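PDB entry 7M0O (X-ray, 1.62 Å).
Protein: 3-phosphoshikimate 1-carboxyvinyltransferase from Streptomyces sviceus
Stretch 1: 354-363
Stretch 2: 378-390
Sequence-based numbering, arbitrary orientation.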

# COMPACT_ATOMS: atom_id res chain seq x y z
N PRO A 354 -14.55 -4.18 -32.10
CA PRO A 354 -13.25 -3.68 -32.58
C PRO A 354 -12.90 -2.33 -31.96
O PRO A 354 -13.77 -1.48 -31.73
CB PRO A 354 -13.46 -3.56 -34.09
CG PRO A 354 -14.66 -4.41 -34.40
CD PRO A 354 -15.52 -4.34 -33.19
N ALA A 355 -11.62 -2.14 -31.68
CA ALA A 355 -11.14 -0.90 -31.10
C ALA A 355 -10.02 -0.33 -31.95
O ALA A 355 -9.26 -1.06 -32.58
CB ALA A 355 -10.65 -1.11 -29.65
N THR A 356 -9.94 1.00 -31.93
CA THR A 356 -8.99 1.77 -32.73
C THR A 356 -8.17 2.65 -31.81
O THR A 356 -8.73 3.27 -30.90
CB THR A 356 -9.73 2.65 -33.75
OG1 THR A 356 -10.52 1.82 -34.62
CG2 THR A 356 -8.75 3.45 -34.60
N GLY A 357 -6.87 2.76 -32.08
CA GLY A 357 -5.99 3.48 -31.18
C GLY A 357 -6.29 4.97 -31.13
O GLY A 357 -6.76 5.58 -32.10
N ALA A 358 -6.03 5.56 -29.97
CA ALA A 358 -6.18 7.00 -29.77
C ALA A 358 -5.39 7.40 -28.52
O ALA A 358 -4.84 6.56 -27.81
CB ALA A 358 -7.66 7.39 -29.65
N GLN A 359 -5.35 8.70 -28.27
CA GLN A 359 -4.71 9.21 -27.06
C GLN A 359 -5.67 9.12 -25.89
O GLN A 359 -6.80 9.63 -25.96
CB GLN A 359 -4.25 10.65 -27.25
CG GLN A 359 -3.44 11.14 -26.09
CD GLN A 359 -3.26 12.64 -26.09
OE1 GLN A 359 -4.22 13.39 -25.96
NE2 GLN A 359 -2.03 13.08 -26.25
N VAL A 360 -5.22 8.49 -24.81
CA VAL A 360 -6.01 8.32 -23.60
C VAL A 360 -5.94 9.59 -22.77
O VAL A 360 -4.86 10.15 -22.56
CB VAL A 360 -5.49 7.11 -22.81
CG1 VAL A 360 -5.95 7.17 -21.35
CG2 VAL A 360 -5.94 5.82 -23.49
N THR A 361 -7.10 10.07 -22.30
CA THR A 361 -7.16 11.15 -21.32
C THR A 361 -7.01 10.58 -19.92
O THR A 361 -7.93 9.95 -19.39
CB THR A 361 -8.47 11.94 -21.42
OG1 THR A 361 -8.61 12.48 -22.74
CG2 THR A 361 -8.45 13.09 -20.41
N SER A 362 -5.85 10.82 -19.30
CA SER A 362 -5.53 10.16 -18.04
C SER A 362 -6.19 10.80 -16.82
O SER A 362 -6.40 10.10 -15.82
CB SER A 362 -4.00 10.12 -17.88
OG SER A 362 -3.51 11.39 -17.46
N TYR A 363 -6.51 12.09 -16.87
CA TYR A 363 -6.92 12.86 -15.68
C TYR A 363 -5.86 12.82 -14.58
O TYR A 363 -6.17 13.03 -13.40
CB TYR A 363 -8.28 12.38 -15.13
CG TYR A 363 -9.43 12.69 -16.08
CD1 TYR A 363 -10.06 13.93 -16.06
CD2 TYR A 363 -9.86 11.75 -17.01
CE1 TYR A 363 -11.09 14.22 -16.93
CE2 TYR A 363 -10.90 12.03 -17.88
CZ TYR A 363 -11.52 13.27 -17.84
OH TYR A 363 -12.54 13.56 -18.72
N ARG A 378 -3.00 -5.25 -27.72
CA ARG A 378 -3.77 -5.71 -28.86
C ARG A 378 -4.28 -4.59 -29.77
O ARG A 378 -4.71 -4.89 -30.89
CB ARG A 378 -4.98 -6.54 -28.39
CG ARG A 378 -4.62 -7.94 -27.90
CD ARG A 378 -4.39 -8.92 -29.05
NE ARG A 378 -5.60 -9.13 -29.85
CZ ARG A 378 -6.60 -9.92 -29.49
NH1 ARG A 378 -6.55 -10.57 -28.34
NH2 ARG A 378 -7.67 -10.05 -30.27
N VAL A 379 -4.27 -3.34 -29.31
CA VAL A 379 -4.74 -2.22 -30.11
C VAL A 379 -3.57 -1.29 -30.39
O VAL A 379 -3.13 -0.56 -29.48
CB VAL A 379 -5.88 -1.46 -29.41
CG1 VAL A 379 -6.28 -0.24 -30.22
CG2 VAL A 379 -7.09 -2.38 -29.16
N PRO A 380 -3.04 -1.26 -31.61
CA PRO A 380 -1.90 -0.39 -31.91
C PRO A 380 -2.28 1.08 -31.87
O PRO A 380 -3.44 1.46 -32.10
CB PRO A 380 -1.49 -0.81 -33.33
CG PRO A 380 -2.16 -2.13 -33.58
CD PRO A 380 -3.43 -2.09 -32.77
N GLY A 381 -1.30 1.92 -31.58
CA GLY A 381 -1.53 3.35 -31.62
C GLY A 381 -2.20 3.97 -30.41
O GLY A 381 -2.82 5.03 -30.53
N ILE A 382 -2.07 3.34 -29.24
CA ILE A 382 -2.54 3.94 -28.00
C ILE A 382 -1.41 4.72 -27.37
O ILE A 382 -0.28 4.22 -27.23
CB ILE A 382 -3.09 2.87 -27.05
CG1 ILE A 382 -4.46 2.41 -27.54
CG2 ILE A 382 -3.15 3.41 -25.62
CD1 ILE A 382 -5.19 1.41 -26.64
N SER A 383 -1.70 5.96 -26.99
CA SER A 383 -0.78 6.84 -26.30
C SER A 383 -1.54 7.47 -25.13
O SER A 383 -2.74 7.25 -24.94
CB SER A 383 -0.20 7.90 -27.25
OG SER A 383 -1.20 8.75 -27.79
N PHE A 384 -0.82 8.25 -24.33
CA PHE A 384 -1.36 8.88 -23.14
C PHE A 384 -1.01 10.35 -23.13
O PHE A 384 0.09 10.73 -23.54
CB PHE A 384 -0.81 8.21 -21.87
CG PHE A 384 -0.88 6.71 -21.91
CD1 PHE A 384 -2.07 6.06 -21.66
CD2 PHE A 384 0.24 5.96 -22.20
CE1 PHE A 384 -2.15 4.68 -21.71
CE2 PHE A 384 0.17 4.58 -22.25
CZ PHE A 384 -1.03 3.94 -22.01
N ASP A 385 -1.93 11.17 -22.62
CA ASP A 385 -1.62 12.59 -22.49
C ASP A 385 -0.64 12.87 -21.35
O ASP A 385 0.05 13.90 -21.38
CB ASP A 385 -2.92 13.39 -22.33
CG ASP A 385 -3.73 12.99 -21.08
OD1 ASP A 385 -3.35 12.05 -20.34
OD2 ASP A 385 -4.78 13.65 -20.85
N ASP A 386 -0.53 11.95 -20.39
CA ASP A 386 0.27 12.16 -19.18
C ASP A 386 0.89 10.83 -18.75
O ASP A 386 0.46 10.21 -17.76
CB ASP A 386 -0.60 12.77 -18.08
CG ASP A 386 0.20 13.16 -16.84
OD1 ASP A 386 1.44 13.21 -16.89
OD2 ASP A 386 -0.45 13.44 -15.80
N PRO A 387 1.91 10.35 -19.47
CA PRO A 387 2.49 9.04 -19.13
C PRO A 387 3.25 9.03 -17.81
O PRO A 387 3.46 7.95 -17.24
CB PRO A 387 3.44 8.74 -20.31
CG PRO A 387 3.76 10.09 -20.87
CD PRO A 387 2.53 10.93 -20.68
N GLY A 388 3.68 10.18 -17.30
CA GLY A 388 4.43 10.21 -16.08
C GLY A 388 3.62 10.01 -14.82
O GLY A 388 4.21 9.83 -13.75
N CYS A 389 2.29 10.04 -14.90
CA CYS A 389 1.53 9.95 -13.66
C CYS A 389 1.61 8.56 -13.02
O CYS A 389 1.29 8.43 -11.83
CB CYS A 389 0.08 10.38 -13.89
SG CYS A 389 -0.94 9.26 -14.87
N VAL A 390 2.08 7.55 -13.75
CA VAL A 390 2.33 6.23 -13.17
C VAL A 390 3.31 6.31 -12.00
O VAL A 390 3.33 5.42 -11.16
CB VAL A 390 2.87 5.23 -14.22
CG1 VAL A 390 1.89 5.03 -15.35
CG2 VAL A 390 4.26 5.65 -14.73
O HOH W 1 -5.38 0.81 -33.72
O HOH W 2 -6.51 14.55 -22.70
O HOH W 3 -5.97 14.31 -18.47

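The two stretches run side by side and pair as a short parallel sheet at two positions, Gln359 with Ser383 and Val360 with Phe384. Three backbone hydrogen bonds hold the pairing. Ser383 N donates to Ala358 O at 3.3 Å, a weak bond despite its nearly straight angle. Val360 N donates to Ser383 O at 2.8 Å, the shortest and straightest of the three. Asp385 N donates to Val360 O at 3.1 Å. Val360 therefore has both its N and its O satisfied by stretch 2, as expected of a parallel strand residue that bonds to the residues before and after its partner.

Two of these acceptors also receive CA-H...O contacts. Ile382 CA lies 3.5 Å from Ala358 O, and Gln359 CA lies 3.5 Å from Ser383 O.

Ahead of the sheet, direct bonding gives way to water. Ala358 N is 3.3 Å from Gly381 O, but the angle is too poor for a hydrogen bond. Water 1 bridges the chains here: it accepts from Gly357 N at 3.0 Å and donates to Pro380 O at 2.6 Å. Gly357 CA also approaches Pro380 O to 3.4 Å. The backbones are so close that a CB on Gly357 would sit 2.2 Å from Pro380 O, a clash. Gly381 has a different, local constraint: at its backbone angles a CB would jam against the carbonyl O of the preceding residue, which by itself calls for glycine.

Past the sheet, the Asp385 carboxylate is the main acceptor. Ser362 donates to it twice at 3.0 Å, from Ser362 N to Asp385 OD1 and from Ser362 OG to the same Asp385 OD1. A weak bond from Ser362 N to Asp385 OD2, at 3.4 Å, makes the amide contact two-pronged. Asp385 OD2 is further supplied by two donating waters, each at 2.7 Å. Water 2 also bonds Thr361 OG1 at 2.9 Å, and water 3 accepts from Tyr363 N at 2.8 Å. Both carboxylate oxygens are thus well satisfied. Val360 O lies 3.3 Å from Asp385 OD1, but both are acceptors and no bond forms.

Apolar contacts fill in around this polar framework. Ala355 CB meets Val379 CG2 at 3.8 Å. Val360 and Phe384 share one face of the sheet, where Val360 CB meets Phe384 CD1 at 3.8 Å, oblique to the ring. Gln359 and Ser383 share the other face. Their side chains touch through Gln359 CB and Ser383 OG at 3.6 Å, without a hydrogen bond between them.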